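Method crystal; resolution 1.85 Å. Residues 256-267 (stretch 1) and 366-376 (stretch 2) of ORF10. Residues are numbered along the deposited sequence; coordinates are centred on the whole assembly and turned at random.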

# COMPACT_ATOMS: atom_id res chain seq x y z
N GLY A 256 -16.81 -9.70 -17.47
CA GLY A 256 -16.19 -8.86 -16.47
C GLY A 256 -16.04 -9.60 -15.16
O GLY A 256 -16.27 -10.81 -15.07
N LEU A 257 -15.66 -8.84 -14.14
CA LEU A 257 -15.45 -9.38 -12.80
C LEU A 257 -16.41 -8.73 -11.81
O LEU A 257 -16.99 -7.67 -12.07
CB LEU A 257 -13.99 -9.17 -12.33
CG LEU A 257 -13.45 -7.73 -12.29
CD1 LEU A 257 -13.86 -6.95 -11.02
CD2 LEU A 257 -11.92 -7.75 -12.39
N PHE A 258 -16.55 -9.38 -10.67
CA PHE A 258 -17.06 -8.77 -9.44
C PHE A 258 -15.91 -8.71 -8.44
O PHE A 258 -15.11 -9.65 -8.36
CB PHE A 258 -18.21 -9.57 -8.82
CG PHE A 258 -19.43 -9.71 -9.70
CD1 PHE A 258 -19.77 -8.73 -10.62
CD2 PHE A 258 -20.24 -10.83 -9.57
CE1 PHE A 258 -20.92 -8.87 -11.42
CE2 PHE A 258 -21.39 -10.98 -10.35
CZ PHE A 258 -21.73 -10.01 -11.29
N ALA A 259 -15.82 -7.61 -7.71
CA ALA A 259 -14.76 -7.42 -6.72
C ALA A 259 -15.20 -7.99 -5.36
O ALA A 259 -16.32 -8.46 -5.20
CB ALA A 259 -14.40 -5.95 -6.61
N GLY A 260 -14.31 -7.94 -4.38
CA GLY A 260 -14.57 -8.60 -3.11
C GLY A 260 -13.63 -8.09 -2.03
O GLY A 260 -12.75 -7.27 -2.28
N GLU A 261 -13.84 -8.60 -0.82
CA GLU A 261 -13.09 -8.16 0.34
C GLU A 261 -12.84 -9.37 1.23
O GLU A 261 -13.44 -10.44 1.06
CB GLU A 261 -13.85 -7.06 1.09
CG GLU A 261 -15.29 -7.44 1.37
CD GLU A 261 -16.06 -6.37 2.15
OE1 GLU A 261 -15.73 -5.17 2.04
OE2 GLU A 261 -17.01 -6.75 2.89
N GLY A 262 -11.92 -9.22 2.18
CA GLY A 262 -11.63 -10.27 3.13
C GLY A 262 -10.16 -10.27 3.48
O GLY A 262 -9.44 -9.31 3.20
N ALA A 263 -9.71 -11.38 4.08
CA ALA A 263 -8.35 -11.47 4.60
C ALA A 263 -7.94 -12.93 4.70
O ALA A 263 -8.78 -13.82 4.80
CB ALA A 263 -8.22 -10.80 5.97
N GLY A 264 -6.63 -13.15 4.65
CA GLY A 264 -6.08 -14.48 4.86
C GLY A 264 -4.69 -14.40 5.46
O GLY A 264 -3.99 -13.39 5.31
N MET A 265 -4.29 -15.47 6.14
CA MET A 265 -2.95 -15.50 6.71
C MET A 265 -2.42 -16.93 6.72
O MET A 265 -3.16 -17.87 6.99
CB MET A 265 -2.95 -14.94 8.15
CG MET A 265 -1.57 -14.61 8.70
SD MET A 265 -0.72 -13.21 7.90
CE MET A 265 -1.90 -11.86 8.15
N MET A 266 -1.12 -17.07 6.45
CA MET A 266 -0.44 -18.36 6.55
C MET A 266 0.79 -18.23 7.44
O MET A 266 1.42 -17.16 7.49
CB MET A 266 -0.02 -18.86 5.19
CG MET A 266 -1.12 -19.51 4.38
SD MET A 266 -0.69 -19.37 2.63
CE MET A 266 1.09 -19.42 2.78
N VAL A 267 1.15 -19.32 8.11
CA VAL A 267 2.35 -19.39 8.95
C VAL A 267 3.37 -20.28 8.24
O VAL A 267 3.05 -21.42 7.88
CB VAL A 267 2.04 -19.96 10.35
CG1 VAL A 267 3.30 -19.89 11.21
CG2 VAL A 267 0.89 -19.23 11.00
N LEU A 366 -16.09 -16.60 -5.12
CA LEU A 366 -15.93 -15.53 -4.15
C LEU A 366 -15.92 -14.13 -4.73
O LEU A 366 -16.08 -13.17 -3.97
CB LEU A 366 -14.61 -15.69 -3.37
CG LEU A 366 -14.35 -16.99 -2.65
CD1 LEU A 366 -13.01 -16.92 -1.94
CD2 LEU A 366 -15.47 -17.22 -1.68
N GLY A 367 -15.71 -14.00 -6.03
CA GLY A 367 -15.31 -12.73 -6.61
C GLY A 367 -13.80 -12.54 -6.53
O GLY A 367 -13.05 -13.41 -6.07
N HIS A 368 -13.36 -11.37 -6.98
CA HIS A 368 -11.94 -11.02 -7.01
C HIS A 368 -11.63 -10.21 -5.75
O HIS A 368 -12.03 -9.05 -5.64
CB HIS A 368 -11.63 -10.25 -8.30
CG HIS A 368 -10.20 -9.79 -8.43
ND1 HIS A 368 -9.24 -10.05 -7.48
CD2 HIS A 368 -9.57 -9.12 -9.43
CE1 HIS A 368 -8.08 -9.53 -7.87
NE2 HIS A 368 -8.26 -8.97 -9.05
N LEU A 369 -10.91 -10.82 -4.82
CA LEU A 369 -10.64 -10.20 -3.52
C LEU A 369 -9.48 -9.18 -3.56
O LEU A 369 -8.96 -8.82 -2.49
CB LEU A 369 -10.35 -11.29 -2.48
CG LEU A 369 -11.53 -11.77 -1.63
CD1 LEU A 369 -12.70 -12.23 -2.50
CD2 LEU A 369 -11.12 -12.85 -0.61
N LEU A 370 -9.05 -8.73 -4.74
CA LEU A 370 -8.11 -7.62 -4.88
C LEU A 370 -6.79 -8.00 -4.22
O LEU A 370 -6.18 -9.01 -4.60
CB LEU A 370 -8.79 -6.37 -4.34
CG LEU A 370 -10.18 -6.06 -4.91
CD1 LEU A 370 -10.80 -4.81 -4.30
CD2 LEU A 370 -10.10 -5.93 -6.44
N THR A 371 -6.27 -7.21 -3.26
CA THR A 371 -4.98 -7.55 -2.66
C THR A 371 -5.01 -8.90 -1.97
O THR A 371 -3.97 -9.55 -1.84
CB THR A 371 -4.56 -6.45 -1.68
OG1 THR A 371 -5.69 -6.07 -0.89
CG2 THR A 371 -4.10 -5.24 -2.49
N ALA A 372 -6.19 -9.37 -1.55
CA ALA A 372 -6.30 -10.66 -0.89
C ALA A 372 -6.64 -11.80 -1.84
O ALA A 372 -6.91 -12.91 -1.37
CB ALA A 372 -7.35 -10.59 0.21
N ALA A 373 -6.65 -11.55 -3.16
CA ALA A 373 -7.17 -12.56 -4.09
C ALA A 373 -6.36 -13.84 -4.06
O ALA A 373 -6.92 -14.94 -4.25
CB ALA A 373 -7.22 -12.00 -5.52
N GLY A 374 -5.05 -13.74 -3.87
CA GLY A 374 -4.26 -14.95 -3.84
C GLY A 374 -4.52 -15.82 -2.63
O GLY A 374 -4.23 -17.02 -2.67
N MET A 375 -5.05 -15.25 -1.54
CA MET A 375 -5.25 -16.06 -0.33
C MET A 375 -6.21 -17.22 -0.55
O MET A 375 -5.84 -18.37 -0.26
CB MET A 375 -5.68 -15.17 0.84
CG MET A 375 -4.58 -14.22 1.43
SD MET A 375 -2.90 -14.82 1.50
CE MET A 375 -3.01 -15.99 2.83
N PRO A 376 -7.45 -17.02 -1.05
CA PRO A 376 -8.30 -18.21 -1.30
C PRO A 376 -7.73 -19.14 -2.36
O PRO A 376 -7.93 -20.36 -2.27
CB PRO A 376 -9.64 -17.60 -1.73
CG PRO A 376 -9.31 -16.23 -2.22
CD PRO A 376 -8.17 -15.77 -1.37

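Where two segments distant in sequence are pinned together by very little backbone bonding, side-chain conformation and the placement of glycines do much of the fitting, and ORF10 offers a compact example. Gly367 leaves the preceding helix with positive phi, at backbone angles that by themselves call for glycine, and the chain then meets the other stretch at a single beta bridge between Ala259 and His368. One hydrogen bond crosses here, from His368 N to Phe258 O at 2.8 Å and nearly straight. On the other side of the bridge Gly260 N lies 2.8 Å from His368 O, but the angle is too poor for a hydrogen bond; the same oxygen receives a CA-H contact from Ala259 CA at 3.4 Å.

Side chains fill the space around this bridge. His368 adopts chi1 t, and its ring meets Leu257 at the edge, CD2 to CD2 at 4.0 Å. Leu257, p at both chi angles, points its CA-to-CB bond toward the opposing stretch. Leu370, in the common m,t leucine rotamer, brings its CD2 within 4.3 Å of Ala259 CB, an apolar contact between a short side chain and a long one. Leu369 is less relaxed: its chi1 of -94° lies between wells, and its CG sits 3.6 Å from Glu261 O, a buried carbonyl left without a polar partner.

Glycine makes room for these neighbours. A CB on Gly260 would come 2.8 Å from Leu369 CD1, and one on Gly264 would come 2.7 Å from Met375 CB. Met375, beyond a turn that includes the Ala372 N to Leu369 O bond of 3.0 Å, exploits the second gap. Folded through m,m,m, it brings its CE 3.5 Å from Gly264 C and 4.1 Å from Met266 SD, so that a flexible, apolar thioether packs against both bare backbone and another methionine.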